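PDB 2PPG: putative isomerase from Sinorhizobium meliloti, which is of unsettled function but belongs to the enolase superfamily, whose members join an N-terminal capping domain to a C-terminal barrel domain. Local coordinates for residues A[299-304]-A[331-336]; A[315-320]-A[338-343]; A[53-58]-A[69-74]. All coordinates share one frame; numbering follows the deposited sequence.

Contact 1 of 3, residues A[299-304]-A[331-336]; sequences TQFMRI and LQASAA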
ATOM      1  N   THR A 299      -7.807  34.048  -1.592  1.00 27.35           N
ATOM      2  CA  THR A 299      -6.504  33.393  -1.705  1.00 29.52           C
ATOM      3  C   THR A 299      -6.615  31.890  -1.486  1.00 29.14           C
ATOM      4  O   THR A 299      -6.078  31.094  -2.253  1.00 33.59           O
ATOM      5  CB  THR A 299      -5.483  33.972  -0.699  1.00 28.82           C
ATOM      6  OG1 THR A 299      -5.234  35.352  -1.010  1.00 34.06           O
ATOM      7  CG2 THR A 299      -4.177  33.201  -0.758  1.00 24.70           C
ATOM      8  N   GLN A 300      -7.333  31.508  -0.444  1.00 26.00           N
ATOM      9  CA  GLN A 300      -7.394  30.120  -0.054  1.00 26.43           C
ATOM     10  C   GLN A 300      -8.322  29.400  -1.028  1.00 29.27           C
ATOM     11  O   GLN A 300      -8.032  28.293  -1.484  1.00 29.69           O
ATOM     12  CB  GLN A 300      -7.907  30.053   1.369  1.00 28.13           C
ATOM     13  CG  GLN A 300      -7.319  28.977   2.204  1.00 34.68           C
ATOM     14  CD  GLN A 300      -5.809  29.026   2.303  1.00 35.90           C
ATOM     15  OE1 GLN A 300      -5.233  29.919   2.933  1.00 37.14           O
ATOM     16  NE2 GLN A 300      -5.161  28.040   1.710  1.00 34.88           N
ATOM     17  N   PHE A 301      -9.419  30.071  -1.366  1.00 27.41           N
ATOM     18  CA  PHE A 301     -10.415  29.587  -2.312  1.00 29.93           C
ATOM     19  C   PHE A 301      -9.752  29.207  -3.635  1.00 30.06           C
ATOM     20  O   PHE A 301     -10.037  28.148  -4.195  1.00 29.30           O
ATOM     21  CB  PHE A 301     -11.464  30.695  -2.526  1.00 29.92           C
ATOM     22  CG  PHE A 301     -12.737  30.246  -3.208  1.00 26.90           C
ATOM     23  CD1 PHE A 301     -13.852  29.901  -2.461  1.00 25.39           C
ATOM     24  CD2 PHE A 301     -12.843  30.247  -4.602  1.00 28.12           C
ATOM     25  CE1 PHE A 301     -15.051  29.514  -3.099  1.00 29.35           C
ATOM     26  CE2 PHE A 301     -14.036  29.862  -5.244  1.00 26.55           C
ATOM     27  CZ  PHE A 301     -15.135  29.494  -4.493  1.00 25.44           C
HETATM   28  N   MSE A 302      -8.862  30.063  -4.123  1.00 29.73           N
HETATM   29  CA  MSE A 302      -8.177  29.800  -5.390  1.00 33.56           C
HETATM   30  C   MSE A 302      -7.147  28.677  -5.260  1.00 33.07           C
HETATM   31  O   MSE A 302      -6.950  27.898  -6.198  1.00 33.25           O
HETATM   32  CB  MSE A 302      -7.524  31.074  -5.944  1.00 38.38           C
HETATM   33  CG  MSE A 302      -8.523  32.151  -6.365  1.00 43.89           C
HETATM   34 SE   MSE A 302      -9.699  31.619  -7.863  1.00 55.63          SE
HETATM   35  CE  MSE A 302      -8.334  31.530  -9.268  1.00 50.54           C
ATOM     36  N   ARG A 303      -6.506  28.581  -4.095  1.00 29.04           N
ATOM     37  CA  ARG A 303      -5.594  27.457  -3.830  1.00 27.98           C
ATOM     38  C   ARG A 303      -6.344  26.116  -3.882  1.00 25.80           C
ATOM     39  O   ARG A 303      -5.839  25.142  -4.424  1.00 28.56           O
ATOM     40  CB  ARG A 303      -4.803  27.642  -2.517  1.00 24.11           C
ATOM     41  CG  ARG A 303      -3.727  28.754  -2.618  1.00 24.66           C
ATOM     42  CD  ARG A 303      -3.047  29.153  -1.272  1.00 25.60           C
ATOM     43  NE  ARG A 303      -2.178  30.326  -1.468  1.00 33.28           N
ATOM     44  CZ  ARG A 303      -1.419  30.916  -0.537  1.00 34.07           C
ATOM     45  NH1 ARG A 303      -1.388  30.469   0.709  1.00 33.50           N
ATOM     46  NH2 ARG A 303      -0.675  31.971  -0.857  1.00 33.38           N
ATOM     47  N   ILE A 304      -7.560  26.094  -3.355  1.00 25.16           N
ATOM     48  CA  ILE A 304      -8.384  24.894  -3.363  1.00 25.39           C
ATOM     49  C   ILE A 304      -8.878  24.569  -4.766  1.00 25.50           C
ATOM     50  O   ILE A 304      -8.845  23.416  -5.185  1.00 27.57           O
ATOM     51  CB  ILE A 304      -9.565  25.038  -2.401  1.00 26.10           C
ATOM     52  CG1 ILE A 304      -9.048  25.003  -0.966  1.00 25.35           C
ATOM     53  CG2 ILE A 304     -10.612  23.948  -2.650  1.00 23.88           C
ATOM     54  CD1 ILE A 304     -10.109  24.804   0.077  1.00 25.91           C
ATOM     55  N   LEU A 331     -18.389  34.392  -6.727  1.00 29.68           N
ATOM     56  CA  LEU A 331     -18.679  34.486  -8.155  1.00 27.93           C
ATOM     57  C   LEU A 331     -17.489  34.942  -8.986  1.00 26.64           C
ATOM     58  O   LEU A 331     -17.257  34.422 -10.071  1.00 26.10           O
ATOM     59  CB  LEU A 331     -19.855  35.427  -8.380  1.00 30.25           C
ATOM     60  CG  LEU A 331     -21.168  34.931  -7.783  1.00 29.70           C
ATOM     61  CD1 LEU A 331     -22.264  35.869  -8.228  1.00 24.11           C
ATOM     62  CD2 LEU A 331     -21.454  33.477  -8.207  1.00 30.03           C
ATOM     63  N   GLN A 332     -16.735  35.908  -8.472  1.00 26.70           N
ATOM     64  CA  GLN A 332     -15.507  36.346  -9.125  1.00 27.14           C
ATOM     65  C   GLN A 332     -14.490  35.211  -9.247  1.00 27.51           C
ATOM     66  O   GLN A 332     -13.879  35.021 -10.308  1.00 25.40           O
ATOM     67  CB  GLN A 332     -14.873  37.522  -8.367  1.00 28.44           C
ATOM     68  CG  GLN A 332     -15.587  38.858  -8.547  1.00 34.54           C
ATOM     69  CD  GLN A 332     -15.477  39.426  -9.964  1.00 39.03           C
ATOM     70  OE1 GLN A 332     -14.564  39.079 -10.726  1.00 40.18           O
ATOM     71  NE2 GLN A 332     -16.407  40.314 -10.316  1.00 38.25           N
ATOM     72  N   ALA A 333     -14.299  34.466  -8.158  1.00 26.68           N
ATOM     73  CA  ALA A 333     -13.302  33.407  -8.156  1.00 24.81           C
ATOM     74  C   ALA A 333     -13.778  32.249  -9.015  1.00 26.35           C
ATOM     75  O   ALA A 333     -13.005  31.705  -9.806  1.00 28.28           O
ATOM     76  CB  ALA A 333     -13.001  32.962  -6.771  1.00 20.45           C
ATOM     77  N   SER A 334     -15.059  31.901  -8.889  1.00 27.72           N
ATOM     78  CA  SER A 334     -15.646  30.889  -9.765  1.00 27.34           C
ATOM     79  C   SER A 334     -15.442  31.286 -11.217  1.00 28.01           C
ATOM     80  O   SER A 334     -15.234  30.425 -12.065  1.00 33.04           O
ATOM     81  CB  SER A 334     -17.135  30.663  -9.477  1.00 26.44           C
ATOM     82  OG  SER A 334     -17.348  30.171  -8.166  1.00 19.92           O
ATOM     83  N   ALA A 335     -15.468  32.584 -11.505  1.00 23.61           N
ATOM     84  CA  ALA A 335     -15.312  33.046 -12.892  1.00 24.26           C
ATOM     85  C   ALA A 335     -13.915  32.763 -13.458  1.00 24.60           C
ATOM     86  O   ALA A 335     -13.741  32.658 -14.669  1.00 25.37           O
ATOM     87  CB  ALA A 335     -15.662  34.540 -13.019  1.00 20.03           C
ATOM     88  N   ALA A 336     -12.932  32.628 -12.569  1.00 27.93           N
ATOM     89  CA  ALA A 336     -11.527  32.471 -12.960  1.00 26.94           C
ATOM     90  C   ALA A 336     -11.032  31.025 -12.887  1.00 28.52           C
ATOM     91  O   ALA A 336      -9.883  30.746 -13.203  1.00 33.71           O
ATOM     92  CB  ALA A 336     -10.660  33.355 -12.088  1.00 22.50           C
TER
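F301 and the selenomethionine M302, neighbours on helix 293-310, both reach the methyl group of A333 on helix 325-336. These are successive helices of the enolase-type barrel domain, running in roughly the same direction; the axes of the two short segments pass 10.4 Å apart at 30°.

The apolar contacts carry the interface. F301 holds CG anti to its backbone N (chi1 -166°), which sends the ring across the gap and brings CD2 to 3.5 Å from A333 CB. On the same methyl, M302 SE rests 3.7 Å from A333 CB. The M302 chain bends at chi2 and chi3, curling its terminal methyl round until CE is 4.1 Å from A336 CB, about one turn further along the partner helix. Large side chains on one helix thus meet alanine on the other, and the small methyls let the long groups span the gap.

The polar neighbour in the contact is S334. The ring tip CZ of F301 is 4.3 Å from S334 OG, a hydroxyl that is hydrogen-bonded to S330 O within its own helix. Away from this contact, helix 293-310 meets helices 100-109 and 119-140, through a salt bridge of R303 with D105 and bonds of T299 to D129 and W133.

Because the groups that meet are mostly carbon and selenium, cohesion between the two segments rests on dispersion and the exclusion of water, with little directional chemistry to fix the pairing.

Contact 2 of 3, residues A[315-320]-A[338-343]; sequences VIPHAT and ANVDCH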
ATOM      1  N   VAL A 315     -15.566  21.579  -9.086  1.00 28.73           N
ATOM      2  CA  VAL A 315     -15.780  22.609  -8.080  1.00 25.90           C
ATOM      3  C   VAL A 315     -17.223  23.089  -8.138  1.00 26.19           C
ATOM      4  O   VAL A 315     -17.656  23.636  -9.150  1.00 33.55           O
ATOM      5  CB  VAL A 315     -14.845  23.827  -8.282  1.00 28.08           C
ATOM      6  CG1 VAL A 315     -14.945  24.769  -7.086  1.00 29.52           C
ATOM      7  CG2 VAL A 315     -13.403  23.390  -8.460  1.00 26.81           C
ATOM      8  N   ILE A 316     -17.981  22.850  -7.073  1.00 21.87           N
ATOM      9  CA  ILE A 316     -19.310  23.420  -6.957  1.00 25.80           C
ATOM     10  C   ILE A 316     -19.412  24.260  -5.678  1.00 25.96           C
ATOM     11  O   ILE A 316     -19.753  23.753  -4.615  1.00 27.58           O
ATOM     12  CB  ILE A 316     -20.427  22.343  -7.037  1.00 26.57           C
ATOM     13  CG1 ILE A 316     -20.311  21.555  -8.344  1.00 26.36           C
ATOM     14  CG2 ILE A 316     -21.791  23.012  -6.963  1.00 23.19           C
ATOM     15  CD1 ILE A 316     -21.246  20.377  -8.447  1.00 25.62           C
ATOM     16  N   PRO A 317     -19.091  25.555  -5.776  1.00 28.52           N
ATOM     17  CA  PRO A 317     -19.014  26.369  -4.555  1.00 29.84           C
ATOM     18  C   PRO A 317     -20.277  26.379  -3.698  1.00 30.99           C
ATOM     19  O   PRO A 317     -21.407  26.296  -4.207  1.00 29.51           O
ATOM     20  CB  PRO A 317     -18.701  27.772  -5.090  1.00 25.67           C
ATOM     21  CG  PRO A 317     -17.951  27.497  -6.357  1.00 24.84           C
ATOM     22  CD  PRO A 317     -18.726  26.338  -6.969  1.00 24.40           C
ATOM     23  N   HIS A 318     -20.045  26.464  -2.394  1.00 32.70           N
ATOM     24  CA  HIS A 318     -21.080  26.575  -1.370  1.00 32.61           C
ATOM     25  C   HIS A 318     -21.562  28.027  -1.306  1.00 35.56           C
ATOM     26  O   HIS A 318     -20.790  28.972  -1.545  1.00 33.91           O
ATOM     27  CB  HIS A 318     -20.459  26.174  -0.034  1.00 32.98           C
ATOM     28  CG  HIS A 318     -21.428  26.072   1.099  1.00 36.04           C
ATOM     29  ND1 HIS A 318     -21.508  27.020   2.096  1.00 37.65           N
ATOM     30  CD2 HIS A 318     -22.328  25.111   1.420  1.00 35.68           C
ATOM     31  CE1 HIS A 318     -22.430  26.661   2.971  1.00 36.02           C
ATOM     32  NE2 HIS A 318     -22.944  25.508   2.582  1.00 37.43           N
ATOM     33  N   ALA A 319     -22.844  28.196  -1.007  1.00 37.08           N
ATOM     34  CA  ALA A 319     -23.419  29.517  -0.769  1.00 39.75           C
ATOM     35  C   ALA A 319     -24.236  29.484   0.526  1.00 40.47           C
ATOM     36  O   ALA A 319     -24.888  28.482   0.831  1.00 38.92           O
ATOM     37  CB  ALA A 319     -24.277  29.951  -1.948  1.00 37.86           C
ATOM     38  N   THR A 320     -24.200  30.570   1.291  1.00 40.12           N
ATOM     39  CA  THR A 320     -24.850  30.556   2.592  1.00 39.75           C
ATOM     40  C   THR A 320     -25.502  31.890   2.998  1.00 42.30           C
ATOM     41  O   THR A 320     -25.735  32.763   2.163  1.00 42.37           O
ATOM     42  CB  THR A 320     -23.857  30.085   3.668  1.00 40.82           C
ATOM     43  OG1 THR A 320     -24.549  29.873   4.901  1.00 38.36           O
ATOM     44  CG2 THR A 320     -22.718  31.118   3.856  1.00 41.58           C
ATOM     45  N   ALA A 338     -11.096  26.962 -13.839  1.00 36.80           N
ATOM     46  CA  ALA A 338     -11.437  26.028 -14.906  1.00 35.53           C
ATOM     47  C   ALA A 338     -12.536  25.041 -14.505  1.00 37.94           C
ATOM     48  O   ALA A 338     -13.457  24.776 -15.279  1.00 41.02           O
ATOM     49  CB  ALA A 338     -10.207  25.287 -15.338  1.00 36.90           C
ATOM     50  N   ASN A 339     -12.450  24.522 -13.285  1.00 36.99           N
ATOM     51  CA  ASN A 339     -13.267  23.385 -12.871  1.00 38.91           C
ATOM     52  C   ASN A 339     -14.659  23.667 -12.288  1.00 38.19           C
ATOM     53  O   ASN A 339     -15.310  22.736 -11.792  1.00 34.84           O
ATOM     54  CB  ASN A 339     -12.473  22.493 -11.897  1.00 41.10           C
ATOM     55  CG  ASN A 339     -11.502  21.573 -12.608  1.00 39.59           C
ATOM     56  OD1 ASN A 339     -10.954  21.921 -13.656  1.00 39.55           O
ATOM     57  ND2 ASN A 339     -11.274  20.395 -12.036  1.00 37.70           N
ATOM     58  N   VAL A 340     -15.116  24.921 -12.351  1.00 39.15           N
ATOM     59  CA  VAL A 340     -16.436  25.286 -11.799  1.00 39.62           C
ATOM     60  C   VAL A 340     -17.640  24.889 -12.659  1.00 38.27           C
ATOM     61  O   VAL A 340     -17.918  25.482 -13.688  1.00 36.31           O
ATOM     62  CB  VAL A 340     -16.522  26.774 -11.387  1.00 39.18           C
ATOM     63  CG1 VAL A 340     -17.929  27.109 -10.901  1.00 34.79           C
ATOM     64  CG2 VAL A 340     -15.513  27.058 -10.280  1.00 39.24           C
ATOM     65  N   ASP A 341     -18.360  23.880 -12.203  1.00 44.75           N
ATOM     66  CA  ASP A 341     -19.462  23.305 -12.973  1.00 50.39           C
ATOM     67  C   ASP A 341     -20.763  24.062 -12.731  1.00 48.20           C
ATOM     68  O   ASP A 341     -21.650  24.095 -13.585  1.00 47.73           O
ATOM     69  CB  ASP A 341     -19.654  21.843 -12.552  1.00 55.48           C
ATOM     70  CG  ASP A 341     -20.507  21.064 -13.524  1.00 60.61           C
ATOM     71  OD1 ASP A 341     -21.616  20.622 -13.136  1.00 59.63           O
ATOM     72  OD2 ASP A 341     -20.066  20.900 -14.682  1.00 64.48           O
ATOM     73  N   CYS A 342     -20.839  24.694 -11.563  1.00 45.28           N
ATOM     74  CA  CYS A 342     -22.093  25.028 -10.933  1.00 38.21           C
ATOM     75  C   CYS A 342     -21.812  25.777  -9.629  1.00 32.91           C
ATOM     76  O   CYS A 342     -20.699  25.764  -9.143  1.00 30.14           O
ATOM     77  CB  CYS A 342     -22.790  23.724 -10.594  1.00 40.70           C
ATOM     78  SG  CYS A 342     -24.516  23.876 -10.468  1.00 49.18           S
ATOM     79  N   HIS A 343     -22.831  26.408  -9.053  1.00 29.90           N
ATOM     80  CA  HIS A 343     -22.673  27.180  -7.827  1.00 27.09           C
ATOM     81  C   HIS A 343     -23.993  27.156  -7.077  1.00 29.06           C
ATOM     82  O   HIS A 343     -25.041  27.426  -7.656  1.00 32.24           O
ATOM     83  CB  HIS A 343     -22.282  28.617  -8.174  1.00 22.53           C
ATOM     84  CG  HIS A 343     -21.768  29.419  -7.021  1.00 23.15           C
ATOM     85  ND1 HIS A 343     -22.570  29.826  -5.971  1.00 21.29           N
ATOM     86  CD2 HIS A 343     -20.537  29.932  -6.775  1.00 24.27           C
ATOM     87  CE1 HIS A 343     -21.849  30.539  -5.123  1.00 22.87           C
ATOM     88  NE2 HIS A 343     -20.611  30.616  -5.585  1.00 22.34           N
TER
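V315 and V340 meet at the apolar centre of this contact, V315 CB lying 3.9 Å from V340 CG2. They belong to a β-α-β connection of the barrel domain: strand 314-315 leads through helix 325-336 to strand 343-345, so chain segments on either end of that helix run side by side, 19° apart in direction. Branched valines suit this buried place, since their methyls fill it without a long flexible chain.

Further along, I316 CG2 packs 3.8 Å from C342 CB, and the side chains of P317 and H343 cross at about a right angle, P317 CB approaching H343 CD2 to 3.3 Å. P317 O lies over one face of the imidazole, offset toward its rim. H343 has CG anti to its backbone N (chi1 -166°), which brings the CD2 side of the ring to the proline; its NE2 is hydrogen-bonded to S330 OG of the intervening helix. H318 points away from this packing, its ND1 bonded to E292.

Outward from the valines the contact turns polar. V315 N donates to N339 O at 3.0 Å, nearly straight at 165°, while N339 ND2 is held by I313 O. The D341 carboxylate makes long, weak ion pairs with R213 and K314. Two backbone bonds, that of V315 N and one from D341 N to V315 O at 3.1 Å, make the single bridge of V315 with V340; V315 O also takes a CA-H contact from V340 CA at 3.4 Å.

Contact 3 of 3, residues A[53-58]-A[69-74]; sequences RSVLVR and GETYGL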
ATOM      1  N   ARG A  53     -27.076  37.152  10.523  1.00 35.54           N
ATOM      2  CA  ARG A  53     -26.007  38.041  10.953  1.00 26.35           C
ATOM      3  C   ARG A  53     -24.731  37.616  10.259  1.00 29.30           C
ATOM      4  O   ARG A  53     -24.573  36.442   9.943  1.00 35.79           O
ATOM      5  CB  ARG A  53     -25.826  37.966  12.462  1.00 23.52           C
ATOM      6  CG  ARG A  53     -24.867  39.017  13.031  1.00 25.20           C
ATOM      7  CD  ARG A  53     -24.827  38.976  14.547  1.00 26.44           C
ATOM      8  NE  ARG A  53     -24.515  37.650  15.083  1.00 29.38           N
ATOM      9  CZ  ARG A  53     -24.823  37.248  16.316  1.00 28.77           C
ATOM     10  NH1 ARG A  53     -25.464  38.070  17.137  1.00 23.04           N
ATOM     11  NH2 ARG A  53     -24.504  36.020  16.726  1.00 29.69           N
ATOM     12  N   SER A  54     -23.844  38.574   9.994  1.00 26.95           N
ATOM     13  CA  SER A  54     -22.524  38.304   9.438  1.00 24.95           C
ATOM     14  C   SER A  54     -21.552  39.439   9.769  1.00 26.12           C
ATOM     15  O   SER A  54     -21.967  40.532  10.159  1.00 27.38           O
ATOM     16  CB  SER A  54     -22.602  38.125   7.928  1.00 25.51           C
ATOM     17  OG  SER A  54     -22.868  39.367   7.301  1.00 31.30           O
ATOM     18  N   VAL A  55     -20.261  39.181   9.600  1.00 24.15           N
ATOM     19  CA  VAL A  55     -19.250  40.194   9.856  1.00 26.19           C
ATOM     20  C   VAL A  55     -18.737  40.781   8.546  1.00 28.93           C
ATOM     21  O   VAL A  55     -18.370  40.043   7.647  1.00 30.90           O
ATOM     22  CB  VAL A  55     -18.080  39.636  10.714  1.00 24.19           C
ATOM     23  CG1 VAL A  55     -16.965  40.680  10.870  1.00 19.61           C
ATOM     24  CG2 VAL A  55     -18.593  39.162  12.074  1.00 21.08           C
ATOM     25  N   LEU A  56     -18.741  42.110   8.449  1.00 29.86           N
ATOM     26  CA  LEU A  56     -18.239  42.821   7.286  1.00 29.19           C
ATOM     27  C   LEU A  56     -17.039  43.663   7.683  1.00 34.75           C
ATOM     28  O   LEU A  56     -16.998  44.257   8.779  1.00 35.34           O
ATOM     29  CB  LEU A  56     -19.299  43.741   6.684  1.00 28.43           C
ATOM     30  CG  LEU A  56     -20.419  43.120   5.848  1.00 32.35           C
ATOM     31  CD1 LEU A  56     -21.552  42.526   6.711  1.00 26.65           C
ATOM     32  CD2 LEU A  56     -20.964  44.176   4.895  1.00 31.02           C
ATOM     33  N   VAL A  57     -16.068  43.721   6.776  1.00 32.04           N
ATOM     34  CA  VAL A  57     -14.866  44.470   6.995  1.00 30.54           C
ATOM     35  C   VAL A  57     -14.785  45.496   5.881  1.00 32.35           C
ATOM     36  O   VAL A  57     -15.091  45.194   4.725  1.00 31.53           O
ATOM     37  CB  VAL A  57     -13.628  43.532   7.056  1.00 31.17           C
ATOM     38  CG1 VAL A  57     -12.377  44.226   6.593  1.00 31.53           C
ATOM     39  CG2 VAL A  57     -13.424  43.026   8.460  1.00 27.46           C
ATOM     40  N   ARG A  58     -14.406  46.716   6.252  1.00 32.49           N
ATOM     41  CA  ARG A  58     -14.255  47.819   5.324  1.00 35.28           C
ATOM     42  C   ARG A  58     -12.825  48.302   5.449  1.00 35.18           C
ATOM     43  O   ARG A  58     -12.389  48.660   6.540  1.00 34.24           O
ATOM     44  CB  ARG A  58     -15.218  48.939   5.703  1.00 38.22           C
ATOM     45  CG  ARG A  58     -15.175  50.170   4.825  1.00 38.35           C
ATOM     46  CD  ARG A  58     -15.891  51.317   5.530  1.00 39.70           C
ATOM     47  NE  ARG A  58     -16.102  52.457   4.645  1.00 39.87           N
ATOM     48  CZ  ARG A  58     -15.244  53.462   4.484  1.00 36.26           C
ATOM     49  NH1 ARG A  58     -15.533  54.439   3.647  1.00 33.54           N
ATOM     50  NH2 ARG A  58     -14.100  53.491   5.157  1.00 37.30           N
ATOM     51  N   GLY A  69     -15.060  43.382   2.611  1.00 24.93           N
ATOM     52  CA  GLY A  69     -14.992  41.955   2.822  1.00 20.65           C
ATOM     53  C   GLY A  69     -16.086  41.530   3.779  1.00 22.70           C
ATOM     54  O   GLY A  69     -16.851  42.355   4.261  1.00 21.83           O
ATOM     55  N   GLU A  70     -16.150  40.239   4.072  1.00 23.58           N
ATOM     56  CA  GLU A  70     -17.252  39.701   4.820  1.00 25.80           C
ATOM     57  C   GLU A  70     -16.972  38.246   5.168  1.00 27.53           C
ATOM     58  O   GLU A  70     -16.497  37.469   4.337  1.00 29.01           O
ATOM     59  CB  GLU A  70     -18.549  39.816   4.009  1.00 23.53           C
ATOM     60  CG  GLU A  70     -19.815  39.457   4.803  1.00 28.26           C
ATOM     61  CD  GLU A  70     -21.057  39.236   3.929  1.00 31.77           C
ATOM     62  OE1 GLU A  70     -20.941  39.222   2.679  1.00 36.68           O
ATOM     63  OE2 GLU A  70     -22.162  39.080   4.492  1.00 34.48           O
ATOM     64  N   THR A  71     -17.261  37.877   6.404  1.00 26.84           N
ATOM     65  CA  THR A  71     -17.130  36.492   6.813  1.00 27.08           C
ATOM     66  C   THR A  71     -18.371  36.096   7.622  1.00 25.45           C
ATOM     67  O   THR A  71     -19.335  36.854   7.670  1.00 26.38           O
ATOM     68  CB  THR A  71     -15.805  36.257   7.567  1.00 27.23           C
ATOM     69  OG1 THR A  71     -15.683  34.872   7.929  1.00 27.12           O
ATOM     70  CG2 THR A  71     -15.713  37.161   8.812  1.00 26.26           C
ATOM     71  N   TYR A  72     -18.368  34.900   8.200  1.00 26.45           N
ATOM     72  CA  TYR A  72     -19.473  34.430   9.029  1.00 26.71           C
ATOM     73  C   TYR A  72     -19.533  35.269  10.275  1.00 28.69           C
ATOM     74  O   TYR A  72     -18.496  35.773  10.744  1.00 28.00           O
ATOM     75  CB  TYR A  72     -19.251  32.990   9.470  1.00 25.74           C
ATOM     76  CG  TYR A  72     -19.746  31.961   8.506  1.00 29.41           C
ATOM     77  CD1 TYR A  72     -19.316  31.941   7.173  1.00 30.42           C
ATOM     78  CD2 TYR A  72     -20.629  30.989   8.920  1.00 28.52           C
ATOM     79  CE1 TYR A  72     -19.773  30.968   6.281  1.00 27.43           C
ATOM     80  CE2 TYR A  72     -21.083  30.028   8.049  1.00 32.24           C
ATOM     81  CZ  TYR A  72     -20.654  30.013   6.732  1.00 29.14           C
ATOM     82  OH  TYR A  72     -21.140  29.033   5.898  1.00 28.54           O
ATOM     83  N   GLY A  73     -20.745  35.409  10.805  1.00 26.75           N
ATOM     84  CA  GLY A  73     -20.964  36.076  12.076  1.00 24.46           C
ATOM     85  C   GLY A  73     -22.163  35.492  12.776  1.00 26.64           C
ATOM     86  O   GLY A  73     -22.712  36.100  13.689  1.00 31.08           O
ATOM     87  N   LEU A  74     -22.573  34.308  12.330  1.00 26.58           N
ATOM     88  CA  LEU A  74     -23.678  33.564  12.906  1.00 24.64           C
ATOM     89  C   LEU A  74     -23.603  33.463  14.426  1.00 26.23           C
ATOM     90  O   LEU A  74     -24.580  33.716  15.117  1.00 25.58           O
ATOM     91  CB  LEU A  74     -23.701  32.158  12.302  1.00 29.91           C
ATOM     92  CG  LEU A  74     -24.647  31.823  11.141  1.00 33.04           C
ATOM     93  CD1 LEU A  74     -25.145  33.050  10.375  1.00 34.08           C
ATOM     94  CD2 LEU A  74     -23.996  30.814  10.214  1.00 30.73           C
TER
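Strands 52-61 and 66-72 form a β hairpin in the capping domain, and V55 with T71 and V57 with G69 are antiparallel hydrogen-bonded pairs here. T71 N lies 2.7 Å from V55 O. The side chains of V55, V57 and T71 share one face, where helix 77-92 covers the valines.

On the other face, between those pairs, L56 and E70 lie side by side, L56 CG 3.9 Å from E70 CG. The glutamate runs on, extended, to S54, whose OG donates to E70 OE2 at 2.9 Å on the anti lone pair. This buried carboxylate is gripped further by the backbone N of A323 and F326, which tie the hairpin to the barrel domain.

Beyond the paired strands, a bend at chi3 (54°) turns the R53 guanidinium toward two successive carbonyls: NE binds G73 O at 2.8 Å, nearly in its plane, and NH2 binds L74 O, also 2.8 Å but bent to 134°. At G73 a β-carbon would run into S54 C and V55 N, consistent with a glycine here. Strand 7-17 flanks strand 52-61, completing the meander of antiparallel strands, followed by helices, that is characteristic of enolase N-terminal domains.

In the fold
All three contacts are buried, but contacts 1 and 2 lie in the barrel domain and contact 3 in the capping domain. The first two interlock along the chain and touch through S334 and F301, which pack against P317; helix 325-336 supplies one side of contact 1 and links the two segments of contact 2. Their chemistry shifts from apolar packing between helices, through mixed packing and two backbone bonds, to the dense hydrogen bonding of the hairpin. Contact 3 stays about 11 Å from contact 1 at the nearest atoms, yet reaches contact 2 across the domain boundary, where Y72 OH packs against T320 CG2.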